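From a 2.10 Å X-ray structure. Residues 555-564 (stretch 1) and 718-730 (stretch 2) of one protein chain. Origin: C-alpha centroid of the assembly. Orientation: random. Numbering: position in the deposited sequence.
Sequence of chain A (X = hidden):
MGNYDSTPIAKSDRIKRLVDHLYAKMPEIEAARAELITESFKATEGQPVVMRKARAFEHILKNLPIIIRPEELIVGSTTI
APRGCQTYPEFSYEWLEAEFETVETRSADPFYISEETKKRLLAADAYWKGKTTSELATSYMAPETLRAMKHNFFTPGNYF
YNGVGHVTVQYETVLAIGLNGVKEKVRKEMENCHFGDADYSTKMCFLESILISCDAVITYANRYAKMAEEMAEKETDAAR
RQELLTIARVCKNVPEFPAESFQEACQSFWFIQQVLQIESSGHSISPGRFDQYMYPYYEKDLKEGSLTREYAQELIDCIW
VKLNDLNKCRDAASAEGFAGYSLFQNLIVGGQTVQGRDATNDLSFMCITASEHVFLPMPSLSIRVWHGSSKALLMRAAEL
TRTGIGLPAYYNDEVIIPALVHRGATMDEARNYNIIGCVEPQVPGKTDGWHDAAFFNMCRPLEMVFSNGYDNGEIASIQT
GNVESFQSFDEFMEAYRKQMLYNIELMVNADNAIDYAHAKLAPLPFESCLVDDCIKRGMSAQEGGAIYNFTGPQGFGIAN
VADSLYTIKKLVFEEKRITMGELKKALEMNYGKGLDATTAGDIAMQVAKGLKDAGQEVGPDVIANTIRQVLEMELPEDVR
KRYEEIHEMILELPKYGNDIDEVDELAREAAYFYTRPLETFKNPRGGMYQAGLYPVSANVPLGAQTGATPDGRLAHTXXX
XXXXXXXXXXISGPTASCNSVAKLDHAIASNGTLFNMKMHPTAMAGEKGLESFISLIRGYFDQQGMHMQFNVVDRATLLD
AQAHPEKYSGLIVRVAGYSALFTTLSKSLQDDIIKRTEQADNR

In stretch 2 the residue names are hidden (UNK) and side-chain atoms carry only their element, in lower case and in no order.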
# COMPACT_ATOMS: atom_id res chain seq x y z
N GLY A 555 30.38 5.08 -1.00
CA GLY A 555 31.17 6.17 -1.55
C GLY A 555 32.45 5.71 -2.24
O GLY A 555 33.23 4.94 -1.69
N PHE A 556 32.64 6.17 -3.47
CA PHE A 556 33.78 5.78 -4.29
C PHE A 556 34.79 6.90 -4.44
O PHE A 556 34.41 8.04 -4.70
CB PHE A 556 33.32 5.37 -5.69
CG PHE A 556 32.66 4.02 -5.77
CD1 PHE A 556 31.44 3.78 -5.17
CD2 PHE A 556 33.25 2.99 -6.51
CE1 PHE A 556 30.82 2.54 -5.27
CE2 PHE A 556 32.63 1.75 -6.63
CZ PHE A 556 31.42 1.53 -6.00
N GLY A 557 36.07 6.58 -4.31
CA GLY A 557 37.11 7.48 -4.75
C GLY A 557 37.78 8.35 -3.71
O GLY A 557 38.35 9.39 -4.05
N ILE A 558 37.73 7.93 -2.45
CA ILE A 558 38.34 8.72 -1.37
C ILE A 558 39.81 9.11 -1.66
O ILE A 558 40.19 10.27 -1.47
CB ILE A 558 38.26 7.98 -0.03
CG1 ILE A 558 36.88 8.16 0.58
CG2 ILE A 558 39.27 8.54 0.94
CD1 ILE A 558 36.72 7.52 1.94
N ALA A 559 40.63 8.15 -2.10
CA ALA A 559 42.03 8.46 -2.42
C ALA A 559 42.13 9.53 -3.51
O ALA A 559 42.91 10.48 -3.40
CB ALA A 559 42.81 7.19 -2.84
N ASN A 560 41.34 9.36 -4.57
CA ASN A 560 41.37 10.30 -5.69
C ASN A 560 40.99 11.70 -5.23
O ASN A 560 41.65 12.67 -5.58
CB ASN A 560 40.43 9.84 -6.81
CG ASN A 560 40.73 8.43 -7.27
OD1 ASN A 560 40.01 7.50 -6.93
ND2 ASN A 560 41.81 8.26 -8.03
N VAL A 561 39.94 11.79 -4.42
CA VAL A 561 39.46 13.07 -3.90
C VAL A 561 40.49 13.72 -2.98
O VAL A 561 40.77 14.91 -3.10
CB VAL A 561 38.11 12.91 -3.15
CG1 VAL A 561 37.73 14.18 -2.39
CG2 VAL A 561 37.01 12.52 -4.11
N ALA A 562 41.07 12.94 -2.07
CA ALA A 562 42.03 13.48 -1.13
C ALA A 562 43.25 14.05 -1.85
O ALA A 562 43.68 15.18 -1.57
CB ALA A 562 42.48 12.41 -0.15
N ASP A 563 43.81 13.26 -2.76
CA ASP A 563 44.98 13.69 -3.50
C ASP A 563 44.65 14.88 -4.40
O ASP A 563 45.46 15.80 -4.52
CB ASP A 563 45.53 12.53 -4.32
CG ASP A 563 46.27 11.50 -3.47
OD1 ASP A 563 46.85 11.87 -2.42
OD2 ASP A 563 46.26 10.31 -3.85
N SER A 564 43.47 14.85 -5.01
CA SER A 564 42.98 15.97 -5.81
C SER A 564 42.94 17.26 -5.01
O SER A 564 43.44 18.31 -5.46
CB SER A 564 41.60 15.67 -6.39
OG SER A 564 41.69 14.72 -7.44
N UNK A 718 40.01 3.87 -14.02
CA UNK A 718 39.29 3.52 -12.78
C UNK A 718 39.56 4.48 -11.63
O UNK A 718 40.63 5.07 -11.58
c UNK A 718 40.24 1.55 -13.80
c UNK A 718 40.77 2.73 -14.56
c UNK A 718 39.83 2.12 -12.44
N UNK A 719 38.58 4.67 -10.75
CA UNK A 719 38.86 5.35 -9.49
C UNK A 719 39.37 4.30 -8.50
O UNK A 719 39.36 3.12 -8.82
c UNK A 719 36.46 5.12 -8.73
c UNK A 719 37.61 6.08 -8.92
c UNK A 719 37.22 7.22 -9.84
N UNK A 720 39.82 4.72 -7.33
CA UNK A 720 40.35 3.79 -6.33
C UNK A 720 39.33 2.75 -5.86
O UNK A 720 38.12 2.96 -5.90
c UNK A 720 40.89 4.56 -5.12
N UNK A 721 39.84 1.61 -5.42
CA UNK A 721 38.99 0.56 -4.89
C UNK A 721 38.95 0.67 -3.38
O UNK A 721 39.95 0.43 -2.72
c UNK A 721 40.98 -1.01 -5.09
o UNK A 721 41.77 -0.14 -5.49
o UNK A 721 41.38 -2.04 -4.51
c UNK A 721 39.48 -0.82 -5.32
N UNK A 722 37.80 1.05 -2.83
CA UNK A 722 37.62 1.14 -1.39
C UNK A 722 38.24 2.36 -0.75
O UNK A 722 38.18 3.46 -1.30
N UNK A 723 38.83 2.18 0.43
CA UNK A 723 39.45 3.28 1.16
C UNK A 723 40.98 3.27 1.04
O UNK A 723 41.64 4.14 1.59
c UNK A 723 39.07 3.25 2.68
c UNK A 723 37.57 3.41 2.84
c UNK A 723 39.52 1.96 3.33
N UNK A 724 41.54 2.30 0.33
CA UNK A 724 42.98 2.23 0.15
C UNK A 724 43.54 3.29 -0.81
O UNK A 724 42.79 3.96 -1.52
N UNK A 725 44.87 3.43 -0.84
CA UNK A 725 45.52 4.44 -1.68
C UNK A 725 45.44 4.10 -3.15
O UNK A 725 45.20 2.96 -3.52
c UNK A 725 46.97 3.61 0.06
c UNK A 725 46.98 4.41 -1.21
c UNK A 725 45.84 2.66 -0.06
N UNK A 726 45.65 5.11 -3.99
CA UNK A 726 45.64 4.91 -5.43
C UNK A 726 46.83 4.05 -5.85
O UNK A 726 47.94 4.21 -5.34
c UNK A 726 46.05 6.10 -7.61
c UNK A 726 45.65 6.26 -6.16
o UNK A 726 44.35 6.85 -6.09
N UNK A 727 46.60 3.12 -6.77
CA UNK A 727 47.66 2.24 -7.28
C UNK A 727 48.90 3.00 -7.76
O UNK A 727 48.81 3.92 -8.55
o UNK A 727 46.06 0.57 -7.95
c UNK A 727 47.13 1.38 -8.42
N UNK A 728 50.07 2.60 -7.26
CA UNK A 728 51.32 3.22 -7.66
C UNK A 728 51.62 4.48 -6.88
O UNK A 728 52.69 5.05 -7.04
N UNK A 729 50.68 4.94 -6.05
CA UNK A 729 50.89 6.17 -5.27
C UNK A 729 51.41 5.85 -3.87
O UNK A 729 52.05 6.69 -3.24
c UNK A 729 48.77 9.47 -8.59
c UNK A 729 50.10 7.79 -7.51
c UNK A 729 49.30 7.85 -6.37
c UNK A 729 49.59 6.99 -5.17
c UNK A 729 49.84 8.59 -8.61
c UNK A 729 48.25 8.75 -6.36
c UNK A 729 47.97 9.55 -7.45
N UNK A 730 51.10 4.66 -3.39
CA UNK A 730 51.61 4.23 -2.09
C UNK A 730 52.98 3.58 -2.27
O UNK A 730 53.08 2.41 -2.65
o UNK A 730 50.06 1.01 -1.81
o UNK A 730 49.93 2.38 -3.50
c UNK A 730 50.17 2.15 -2.30
c UNK A 730 50.63 3.28 -1.40
O HOH W 1 36.09 5.61 -1.22
O HOH W 2 36.75 3.96 -3.82
O HOH W 3 40.36 5.13 -1.78
O HOH W 4 42.69 5.62 -8.27
O HOH W 5 46.54 7.66 -3.05
O HOH W 6 44.75 9.33 -6.10

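Position 718 has three carbons that close a ring onto its own backbone nitrogen, which identifies Pro718; it makes no contact with stretch 1. Position 719 carries one carbon bearing two more, and its CB lies 3.4 Å from Asn560 OD1 and 4.4 Å from Gly557 CA. This is Val719, which suits its place by setting an apolar branch beside Phe556: its CG2 lies 4.4 Å from Phe556 CB, near the plane of the ring at its edge.

At 720 a single carbon points toward the helix and meets Ala559 CB at 4.0 Å. Ala720 suits a place where two backbones run close, its CA 5.2 Å from Gly557 CA. Its N donates a nearly straight hydrogen bond to Asn560 OD1, 2.8 Å long. Position 721 shows two carbons, the second carrying two oxygens, and its CB points away from stretch 1: Asp721, the start of a type II' turn, whose OD2 is hydrogen-bonded elsewhere in the structure.

Position 722 has no side-chain atoms and a phi of 77°, which favors glycine; Gly722 O accepts from water 3 at 2.8 Å. Position 723 again has one carbon carrying two, and one of the two lies 4.3 Å from Ile558 CD1. This is Val723, a branched apolar residue suited to that apolar neighbor. At 724 there is no side chain, and a CB would be crowded by the ring of the next residue. Gly724 closes the turn, its O 3.5 Å from Ala559 CB.

Three carbons at 725 close onto the backbone nitrogen, giving Pro725; its CB points away from stretch 1, while its CA lies 4.0 Å from Ala559 CB. Position 726 has one carbon bearing an oxygen and a carbon; the oxygen lies 3.6 Å from Ala559 CB. Thr726 places its hydroxyl within reach of waters 4 and 6. At 727, one carbon then one oxygen makes Ser727, beyond reach of stretch 1. Position 728 lacks a side chain, and its phi and psi of 84° and -6° call for glycine: Gly728. A carbon and a six-carbon ring at 729 mark Phe729, whose ring edge, slightly positive at its hydrogens, suits a carboxylate: CD2 lies 3.6 Å from Asp563 OD2. Two carbons and two oxygens at 730 give Asp730, out of reach.

The contact combines small apolar surfaces with one direct hydrogen bond and bridging water. Ala559 fits against Ala720, Gly724 and Pro725, while water 3 accepts from Ala559 N (3.0 Å) and donates to Gly722 O and Gly724 O (2.7 Å), joining the helix's first turn to the beta turn. Water 5 ties Asp563 OD2 (2.8 Å) to Thr726 N (2.9 Å).

Stretch 2 718-730: PVADGVGPTSGFD
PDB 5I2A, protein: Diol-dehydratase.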